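Local coordinates for putative pectin lyase (Geobacillus virus E2, PDB 7CHU), which serves as a trimeric tailspike of a thermophilic bacteriophage and probably recognises or cleaves a polysaccharide on the host surface, at residues Gly203-Ala208 against Asn227-Asp232; Ala208-Tyr213 against Asn236-Tyr241. All blocks are in the same frame, centred on the assembly; numbering follows the deposited sequence.

Contact 1 of 2, residues Gly203-Ala208 against Asn227-Asp232; sequences GVRYCA and NTDNGD
Val-204 and Arg-205 pair in parallel with Asn-227 and Thr-228, and past the strand ends the two backbones keep step as far as Ala-208 beside Gly-231, their directions 7° apart. Both chains take a positive-phi turn at the same level, at Tyr-206 and Asp-229. Here Asn-230 reaches across with both ends of its amide: OD1 accepts Cys-207 N in the carbonyl plane at 2.9 Å, and ND2 gives its hydrogens to Val-204 O at 2.8 Å and, within its own segment, to Asn-227 OD1. The Val-204 bond is nearly straight, although the donor stands above that carbonyl's plane. Such stacking of one turn on the next, strand on strand and bend on bend, is the mark of the right-handed parallel beta-helix of the pectate lyase-like family; Asn-263 of the next coil continues it, bonding to Asn-227 and Asn-230. On the face of the strands away from Val-204 and Asn-227, Arg-205 lies alongside Thr-228. Its chain bends at chi3 (73°), which turns NE toward Thr-228 OG1, 2.9 Å away and in the guanidinium plane. That hydroxyl donates in turn to Asp-229 OD2 at 2.7 Å. The Tyr-206 ring and the Asp-229 carboxylate run side by side, planes 14° apart, Tyr-206 CE1 reaching Asp-229 CG at 3.4 Å, while CE2 of the same ring sits over the guanidinium of Arg-205. Arg-205 NH1 also makes a weak hydrogen bond to Asn-107 of a second subunit.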
ATOM      1  N   GLY A 203       2.674 -11.776 -16.342  1.00 14.81           N
ATOM      2  CA  GLY A 203       1.968 -11.040 -17.385  1.00 17.24           C
ATOM      3  C   GLY A 203       0.981 -11.921 -18.116  1.00 16.36           C
ATOM      4  O   GLY A 203       1.211 -13.123 -18.284  1.00 16.23           O
ATOM      5  N   VAL A 204      -0.142 -11.331 -18.515  1.00 12.28           N
ATOM      6  CA  VAL A 204      -1.138 -11.978 -19.355  1.00 12.24           C
ATOM      7  C   VAL A 204      -1.523 -10.959 -20.410  1.00 15.87           C
ATOM      8  O   VAL A 204      -2.085  -9.904 -20.084  1.00 15.16           O
ATOM      9  CB  VAL A 204      -2.368 -12.447 -18.572  1.00 15.39           C
ATOM     10  CG1 VAL A 204      -3.352 -13.109 -19.514  1.00 15.78           C
ATOM     11  CG2 VAL A 204      -1.975 -13.446 -17.483  1.00 19.27           C
ATOM     12  N   ARG A 205      -1.193 -11.241 -21.668  1.00 14.43           N
ATOM     13  CA  ARG A 205      -1.310 -10.237 -22.709  1.00 13.32           C
ATOM     14  C   ARG A 205      -1.785 -10.876 -24.006  1.00 17.82           C
ATOM     15  O   ARG A 205      -1.436 -12.015 -24.311  1.00 16.84           O
ATOM     16  CB  ARG A 205       0.026  -9.513 -22.936  1.00 16.32           C
ATOM     17  CG  ARG A 205       0.604  -8.841 -21.677  1.00 17.95           C
ATOM     18  CD  ARG A 205       1.957  -8.167 -21.959  1.00 22.40           C
ATOM     19  NE  ARG A 205       1.764  -6.946 -22.734  1.00 19.63           N
ATOM     20  CZ  ARG A 205       2.706  -6.339 -23.449  1.00 28.28           C
ATOM     21  NH1 ARG A 205       3.944  -6.836 -23.496  1.00 27.51           N
ATOM     22  NH2 ARG A 205       2.401  -5.222 -24.113  1.00 27.77           N
ATOM     23  N   TYR A 206      -2.582 -10.118 -24.766  1.00 13.00           N
ATOM     24  CA  TYR A 206      -2.983 -10.479 -26.128  1.00 16.47           C
ATOM     25  C   TYR A 206      -3.822 -11.753 -26.176  1.00 16.09           C
ATOM     26  O   TYR A 206      -3.753 -12.517 -27.147  1.00 14.47           O
ATOM     27  CB  TYR A 206      -1.771 -10.608 -27.052  1.00 15.56           C
ATOM     28  CG  TYR A 206      -0.951  -9.349 -27.131  1.00 20.74           C
ATOM     29  CD1 TYR A 206      -1.395  -8.255 -27.862  1.00 21.69           C
ATOM     30  CD2 TYR A 206       0.269  -9.252 -26.470  1.00 20.85           C
ATOM     31  CE1 TYR A 206      -0.647  -7.093 -27.939  1.00 27.18           C
ATOM     32  CE2 TYR A 206       1.021  -8.082 -26.527  1.00 27.11           C
ATOM     33  CZ  TYR A 206       0.554  -7.007 -27.264  1.00 25.38           C
ATOM     34  OH  TYR A 206       1.299  -5.854 -27.340  1.00 33.11           O
ATOM     35  N   CYS A 207      -4.629 -11.985 -25.139  1.00 12.73           N
ATOM     36  CA  CYS A 207      -5.582 -13.095 -25.138  1.00 16.34           C
ATOM     37  C   CYS A 207      -6.938 -12.546 -25.575  1.00 15.56           C
ATOM     38  O   CYS A 207      -7.448 -11.607 -24.964  1.00 16.10           O
ATOM     39  CB  CYS A 207      -5.686 -13.722 -23.751  1.00 14.82           C
ATOM     40  SG  CYS A 207      -4.165 -14.429 -23.155  1.00 16.60           S
ATOM     41  N   ALA A 208      -7.535 -13.137 -26.605  1.00 15.66           N
ATOM     42  CA  ALA A 208      -8.796 -12.590 -27.108  1.00 17.19           C
ATOM     43  C   ALA A 208     -10.017 -13.087 -26.332  1.00 18.55           C
ATOM     44  O   ALA A 208     -11.121 -12.549 -26.506  1.00 18.15           O
ATOM     45  CB  ALA A 208      -8.936 -12.891 -28.600  1.00 17.06           C
ATOM     46  N   ASN A 227      -1.340  -6.759 -17.244  1.00 12.75           N
ATOM     47  CA  ASN A 227      -2.515  -7.302 -17.936  1.00 12.28           C
ATOM     48  C   ASN A 227      -2.893  -6.316 -19.039  1.00 16.46           C
ATOM     49  O   ASN A 227      -3.413  -5.235 -18.739  1.00 14.64           O
ATOM     50  CB  ASN A 227      -3.649  -7.516 -16.927  1.00 14.34           C
ATOM     51  CG  ASN A 227      -4.873  -8.198 -17.533  1.00 15.70           C
ATOM     52  OD1 ASN A 227      -5.501  -7.657 -18.437  1.00 14.81           O
ATOM     53  ND2 ASN A 227      -5.232  -9.371 -17.009  1.00 13.52           N
ATOM     54  N   THR A 228      -2.572  -6.635 -20.299  1.00 13.25           N
ATOM     55  CA  THR A 228      -2.857  -5.721 -21.408  1.00 15.25           C
ATOM     56  C   THR A 228      -3.400  -6.474 -22.618  1.00 15.89           C
ATOM     57  O   THR A 228      -3.139  -7.665 -22.797  1.00 14.05           O
ATOM     58  CB  THR A 228      -1.616  -4.920 -21.877  1.00 17.78           C
ATOM     59  OG1 THR A 228      -0.866  -5.689 -22.830  1.00 18.01           O
ATOM     60  CG2 THR A 228      -0.711  -4.579 -20.709  1.00 15.94           C
ATOM     61  N   ASP A 229      -4.165  -5.747 -23.460  1.00 13.90           N
ATOM     62  CA  ASP A 229      -4.598  -6.220 -24.782  1.00 15.56           C
ATOM     63  C   ASP A 229      -5.421  -7.506 -24.699  1.00 14.97           C
ATOM     64  O   ASP A 229      -5.355  -8.356 -25.585  1.00 15.07           O
ATOM     65  CB  ASP A 229      -3.397  -6.423 -25.720  1.00 14.16           C
ATOM     66  CG  ASP A 229      -2.655  -5.126 -26.005  1.00 23.76           C
ATOM     67  OD1 ASP A 229      -3.085  -4.401 -26.918  1.00 22.99           O
ATOM     68  OD2 ASP A 229      -1.660  -4.825 -25.302  1.00 22.92           O
ATOM     69  N   ASN A 230      -6.202  -7.665 -23.638  1.00 15.25           N
ATOM     70  CA  ASN A 230      -6.983  -8.871 -23.416  1.00 13.34           C
ATOM     71  C   ASN A 230      -8.463  -8.606 -23.661  1.00 15.77           C
ATOM     72  O   ASN A 230      -8.918  -7.472 -23.615  1.00 13.47           O
ATOM     73  CB  ASN A 230      -6.794  -9.382 -21.989  1.00 12.05           C
ATOM     74  CG  ASN A 230      -5.374  -9.871 -21.732  1.00 14.71           C
ATOM     75  OD1 ASN A 230      -4.799 -10.606 -22.543  1.00 13.38           O
ATOM     76  ND2 ASN A 230      -4.805  -9.466 -20.596  1.00 13.15           N
ATOM     77  N   GLY A 231      -9.219  -9.676 -23.885  1.00 15.89           N
ATOM     78  CA  GLY A 231     -10.663  -9.565 -23.947  1.00 15.53           C
ATOM     79  C   GLY A 231     -11.171  -9.209 -25.328  1.00 18.35           C
ATOM     80  O   GLY A 231     -10.440  -9.173 -26.320  1.00 15.23           O
ATOM     81  N   ASP A 232     -12.477  -8.938 -25.378  1.00 17.34           N
ATOM     82  CA  ASP A 232     -13.198  -8.663 -26.611  1.00 17.40           C
ATOM     83  C   ASP A 232     -14.598  -8.214 -26.219  1.00 19.21           C
ATOM     84  O   ASP A 232     -15.437  -9.042 -25.849  1.00 18.03           O
ATOM     85  CB  ASP A 232     -13.257  -9.909 -27.514  1.00 19.62           C
ATOM     86  CG  ASP A 232     -14.025  -9.665 -28.841  1.00 24.08           C
ATOM     87  OD1 ASP A 232     -14.752  -8.676 -28.984  1.00 27.82           O
ATOM     88  OD2 ASP A 232     -13.920 -10.499 -29.757  1.00 36.15           O
TER

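Contact 2 of 2, residues Ala208-Tyr213 against Asn236-Tyr241; sequences ANHGLY and NKHGVY
The imidazole of His-210 is held on three sides by the segment 236-241. Tyr-241 CB sits over the centre of one face, 3.7 Å from the ring centroid, and Lys-237 CD lies over the opposite face, toward the rim, at 3.8 Å from the same centroid. At the edge ND1 accepts His-238 N at 3.1 Å, close to the ring plane. That bond is consistent with an unprotonated ND1 and, with both faces covered, helps fix the ring's rotation. The Tyr-241 ring follows its CB and meets the imidazole obliquely, planes at 32°, with CD2 only 3.3 Å from His-210 CE1. The lysine chain turns at chi2 (-55°) and passes Asn-209, its CD 3.4 Å from Asn-209 OD1; a water joins that oxygen to Lys-237 NZ, and OD1 also accepts His-210 N. Beyond the imidazole the backbones zip together: Gly-211 N bonds to His-238 O, Leu-212 N to Gly-239 O, and Tyr-241 N to Leu-212 O at 2.9 Å. The glycines lie level where each coil of the beta-helix turns into its next strand. Leu-212 and Val-240 then point the same way on one side of the strands, Tyr-213 and Tyr-241 on the other. Strand 187-195 flanks 212-215 as the preceding rung, Leu-225 of strand 220-228 packs against Leu-212, and the Tyr-269 ring of strand 268-271 meets those of His-238 and Tyr-241 in the coil that follows.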
ATOM      1  N   ALA A 208      -7.535 -13.137 -26.605  1.00 15.66           N
ATOM      2  CA  ALA A 208      -8.796 -12.590 -27.108  1.00 17.19           C
ATOM      3  C   ALA A 208     -10.017 -13.087 -26.332  1.00 18.55           C
ATOM      4  O   ALA A 208     -11.121 -12.549 -26.506  1.00 18.15           O
ATOM      5  CB  ALA A 208      -8.936 -12.891 -28.600  1.00 17.06           C
ATOM      6  N   ASN A 209      -9.852 -14.081 -25.473  1.00 17.33           N
ATOM      7  CA  ASN A 209     -10.859 -14.414 -24.477  1.00 16.74           C
ATOM      8  C   ASN A 209     -10.499 -13.636 -23.205  1.00 15.05           C
ATOM      9  O   ASN A 209      -9.769 -12.646 -23.275  1.00 16.83           O
ATOM     10  CB  ASN A 209     -10.921 -15.933 -24.299  1.00 16.91           C
ATOM     11  CG  ASN A 209     -12.307 -16.436 -23.944  1.00 17.98           C
ATOM     12  OD1 ASN A 209     -12.791 -16.212 -22.836  1.00 16.77           O
ATOM     13  ND2 ASN A 209     -12.935 -17.160 -24.870  1.00 18.53           N
ATOM     14  N   HIS A 210     -11.017 -14.026 -22.043  1.00 17.13           N
ATOM     15  CA  HIS A 210     -10.618 -13.361 -20.808  1.00 13.74           C
ATOM     16  C   HIS A 210      -9.104 -13.477 -20.638  1.00 14.23           C
ATOM     17  O   HIS A 210      -8.497 -14.475 -21.040  1.00 15.07           O
ATOM     18  CB  HIS A 210     -11.304 -13.993 -19.594  1.00 11.73           C
ATOM     19  CG  HIS A 210     -12.803 -13.960 -19.625  1.00 15.96           C
ATOM     20  ND1 HIS A 210     -13.533 -12.798 -19.819  1.00 13.23           N
ATOM     21  CD2 HIS A 210     -13.709 -14.944 -19.418  1.00 13.95           C
ATOM     22  CE1 HIS A 210     -14.822 -13.083 -19.746  1.00 15.79           C
ATOM     23  NE2 HIS A 210     -14.954 -14.375 -19.493  1.00 16.54           N
ATOM     24  N   GLY A 211      -8.490 -12.448 -20.065  1.00 16.04           N
ATOM     25  CA  GLY A 211      -7.064 -12.524 -19.787  1.00 15.27           C
ATOM     26  C   GLY A 211      -6.845 -13.446 -18.611  1.00 13.44           C
ATOM     27  O   GLY A 211      -6.141 -14.451 -18.705  1.00 16.77           O
ATOM     28  N   LEU A 212      -7.475 -13.106 -17.495  1.00 12.67           N
ATOM     29  CA  LEU A 212      -7.429 -13.893 -16.270  1.00 13.22           C
ATOM     30  C   LEU A 212      -8.877 -14.152 -15.870  1.00 16.68           C
ATOM     31  O   LEU A 212      -9.642 -13.210 -15.654  1.00 17.00           O
ATOM     32  CB  LEU A 212      -6.653 -13.141 -15.181  1.00 15.06           C
ATOM     33  CG  LEU A 212      -6.605 -13.657 -13.748  1.00 16.13           C
ATOM     34  CD1 LEU A 212      -5.855 -14.992 -13.719  1.00 16.66           C
ATOM     35  CD2 LEU A 212      -5.921 -12.627 -12.844  1.00 16.65           C
ATOM     36  N   TYR A 213      -9.277 -15.414 -15.850  1.00 15.88           N
ATOM     37  CA  TYR A 213     -10.622 -15.803 -15.440  1.00 12.81           C
ATOM     38  C   TYR A 213     -10.551 -16.374 -14.035  1.00 12.14           C
ATOM     39  O   TYR A 213      -9.672 -17.201 -13.735  1.00 14.46           O
ATOM     40  CB  TYR A 213     -11.226 -16.829 -16.408  1.00 14.52           C
ATOM     41  CG  TYR A 213     -12.600 -17.312 -15.976  1.00 17.27           C
ATOM     42  CD1 TYR A 213     -13.735 -16.522 -16.179  1.00 16.31           C
ATOM     43  CD2 TYR A 213     -12.758 -18.531 -15.353  1.00 18.04           C
ATOM     44  CE1 TYR A 213     -14.976 -16.952 -15.771  1.00 17.12           C
ATOM     45  CE2 TYR A 213     -14.009 -18.970 -14.932  1.00 17.16           C
ATOM     46  CZ  TYR A 213     -15.108 -18.174 -15.150  1.00 19.10           C
ATOM     47  OH  TYR A 213     -16.346 -18.600 -14.736  1.00 21.14           O
ATOM     48  N   ASN A 236     -18.125 -10.071 -24.762  1.00 15.09           N
ATOM     49  CA  ASN A 236     -18.222  -9.997 -23.303  1.00 20.00           C
ATOM     50  C   ASN A 236     -17.027 -10.658 -22.606  1.00 16.22           C
ATOM     51  O   ASN A 236     -17.176 -11.300 -21.561  1.00 16.35           O
ATOM     52  CB  ASN A 236     -19.532 -10.613 -22.818  1.00 20.61           C
ATOM     53  CG  ASN A 236     -19.869 -10.180 -21.439  1.00 24.18           C
ATOM     54  OD1 ASN A 236     -19.465  -9.102 -21.022  1.00 22.69           O
ATOM     55  ND2 ASN A 236     -20.605 -11.009 -20.703  1.00 22.58           N
ATOM     56  N   LYS A 237     -15.837 -10.509 -23.190  1.00 14.96           N
ATOM     57  CA  LYS A 237     -14.587 -10.989 -22.598  1.00 14.85           C
ATOM     58  C   LYS A 237     -13.741  -9.804 -22.134  1.00 17.93           C
ATOM     59  O   LYS A 237     -13.663  -8.779 -22.829  1.00 14.81           O
ATOM     60  CB  LYS A 237     -13.793 -11.834 -23.595  1.00 13.31           C
ATOM     61  CG  LYS A 237     -14.600 -12.947 -24.246  1.00 15.07           C
ATOM     62  CD  LYS A 237     -15.267 -13.860 -23.233  1.00 14.54           C
ATOM     63  CE  LYS A 237     -16.069 -14.966 -23.941  1.00 18.69           C
ATOM     64  NZ  LYS A 237     -16.888 -15.718 -22.968  1.00 19.96           N
ATOM     65  N   HIS A 238     -13.090  -9.954 -20.966  1.00 15.03           N
ATOM     66  CA  HIS A 238     -12.495  -8.825 -20.258  1.00 12.89           C
ATOM     67  C   HIS A 238     -11.083  -9.154 -19.763  1.00 14.20           C
ATOM     68  O   HIS A 238     -10.613 -10.294 -19.843  1.00 12.08           O
ATOM     69  CB  HIS A 238     -13.422  -8.386 -19.111  1.00 14.06           C
ATOM     70  CG  HIS A 238     -14.821  -8.075 -19.581  1.00 14.21           C
ATOM     71  ND1 HIS A 238     -15.151  -6.877 -20.170  1.00 15.49           N
ATOM     72  CD2 HIS A 238     -15.956  -8.821 -19.589  1.00 15.71           C
ATOM     73  CE1 HIS A 238     -16.432  -6.879 -20.499  1.00 16.61           C
ATOM     74  NE2 HIS A 238     -16.946  -8.051 -20.162  1.00 17.72           N
ATOM     75  N   GLY A 239     -10.376  -8.114 -19.303  1.00 13.91           N
ATOM     76  CA  GLY A 239      -9.005  -8.309 -18.857  1.00 13.63           C
ATOM     77  C   GLY A 239      -8.902  -9.274 -17.693  1.00 12.56           C
ATOM     78  O   GLY A 239      -8.133 -10.239 -17.732  1.00 14.52           O
ATOM     79  N   VAL A 240      -9.683  -9.030 -16.645  1.00 12.58           N
ATOM     80  CA  VAL A 240      -9.835  -9.932 -15.500  1.00 11.97           C
ATOM     81  C   VAL A 240     -11.327 -10.091 -15.261  1.00 14.34           C
ATOM     82  O   VAL A 240     -12.040  -9.091 -15.143  1.00 16.90           O
ATOM     83  CB  VAL A 240      -9.162  -9.383 -14.228  1.00 15.90           C
ATOM     84  CG1 VAL A 240      -9.352 -10.375 -13.055  1.00 16.42           C
ATOM     85  CG2 VAL A 240      -7.694  -9.123 -14.468  1.00 17.26           C
ATOM     86  N   TYR A 241     -11.810 -11.324 -15.233  1.00 13.98           N
ATOM     87  CA  TYR A 241     -13.228 -11.607 -15.017  1.00 11.60           C
ATOM     88  C   TYR A 241     -13.353 -12.392 -13.718  1.00 12.66           C
ATOM     89  O   TYR A 241     -12.807 -13.497 -13.608  1.00 15.86           O
ATOM     90  CB  TYR A 241     -13.804 -12.386 -16.197  1.00 12.54           C
ATOM     91  CG  TYR A 241     -15.331 -12.428 -16.264  1.00 15.10           C
ATOM     92  CD1 TYR A 241     -16.076 -13.344 -15.503  1.00 16.65           C
ATOM     93  CD2 TYR A 241     -16.026 -11.570 -17.104  1.00 14.53           C
ATOM     94  CE1 TYR A 241     -17.497 -13.369 -15.577  1.00 16.59           C
ATOM     95  CE2 TYR A 241     -17.430 -11.604 -17.187  1.00 13.98           C
ATOM     96  CZ  TYR A 241     -18.146 -12.491 -16.422  1.00 17.86           C
ATOM     97  OH  TYR A 241     -19.515 -12.497 -16.530  1.00 19.32           O
TER
HETATM   98  O   HOH W   1     -14.709 -17.402 -21.695  1.00 17.03           O

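In the fold
Both contacts join the same two successive coils of the beta-helix, and they meet at Ala-208, with centres about 7 Å apart. Contact 1 takes the ends of strands 202-205 and 220-228, contact 2 the approach to strands 212-215 and 240-243, so together they cover one corner of the coil. Each is partly buried; in contact 2 both histidines are buried, Lys-237 and Asn-209 only partly. The chemistry differs: contact 1 depends on an amide that bridges backbones and on an arginine-threonine-aspartate chain reaching toward another subunit, contact 2 on aromatic and aliphatic packing around a histidine, touching no other chain. Asn-227 ND2 to Gly-239 O and, probably, Asp-232 N to Lys-237 O tie them together.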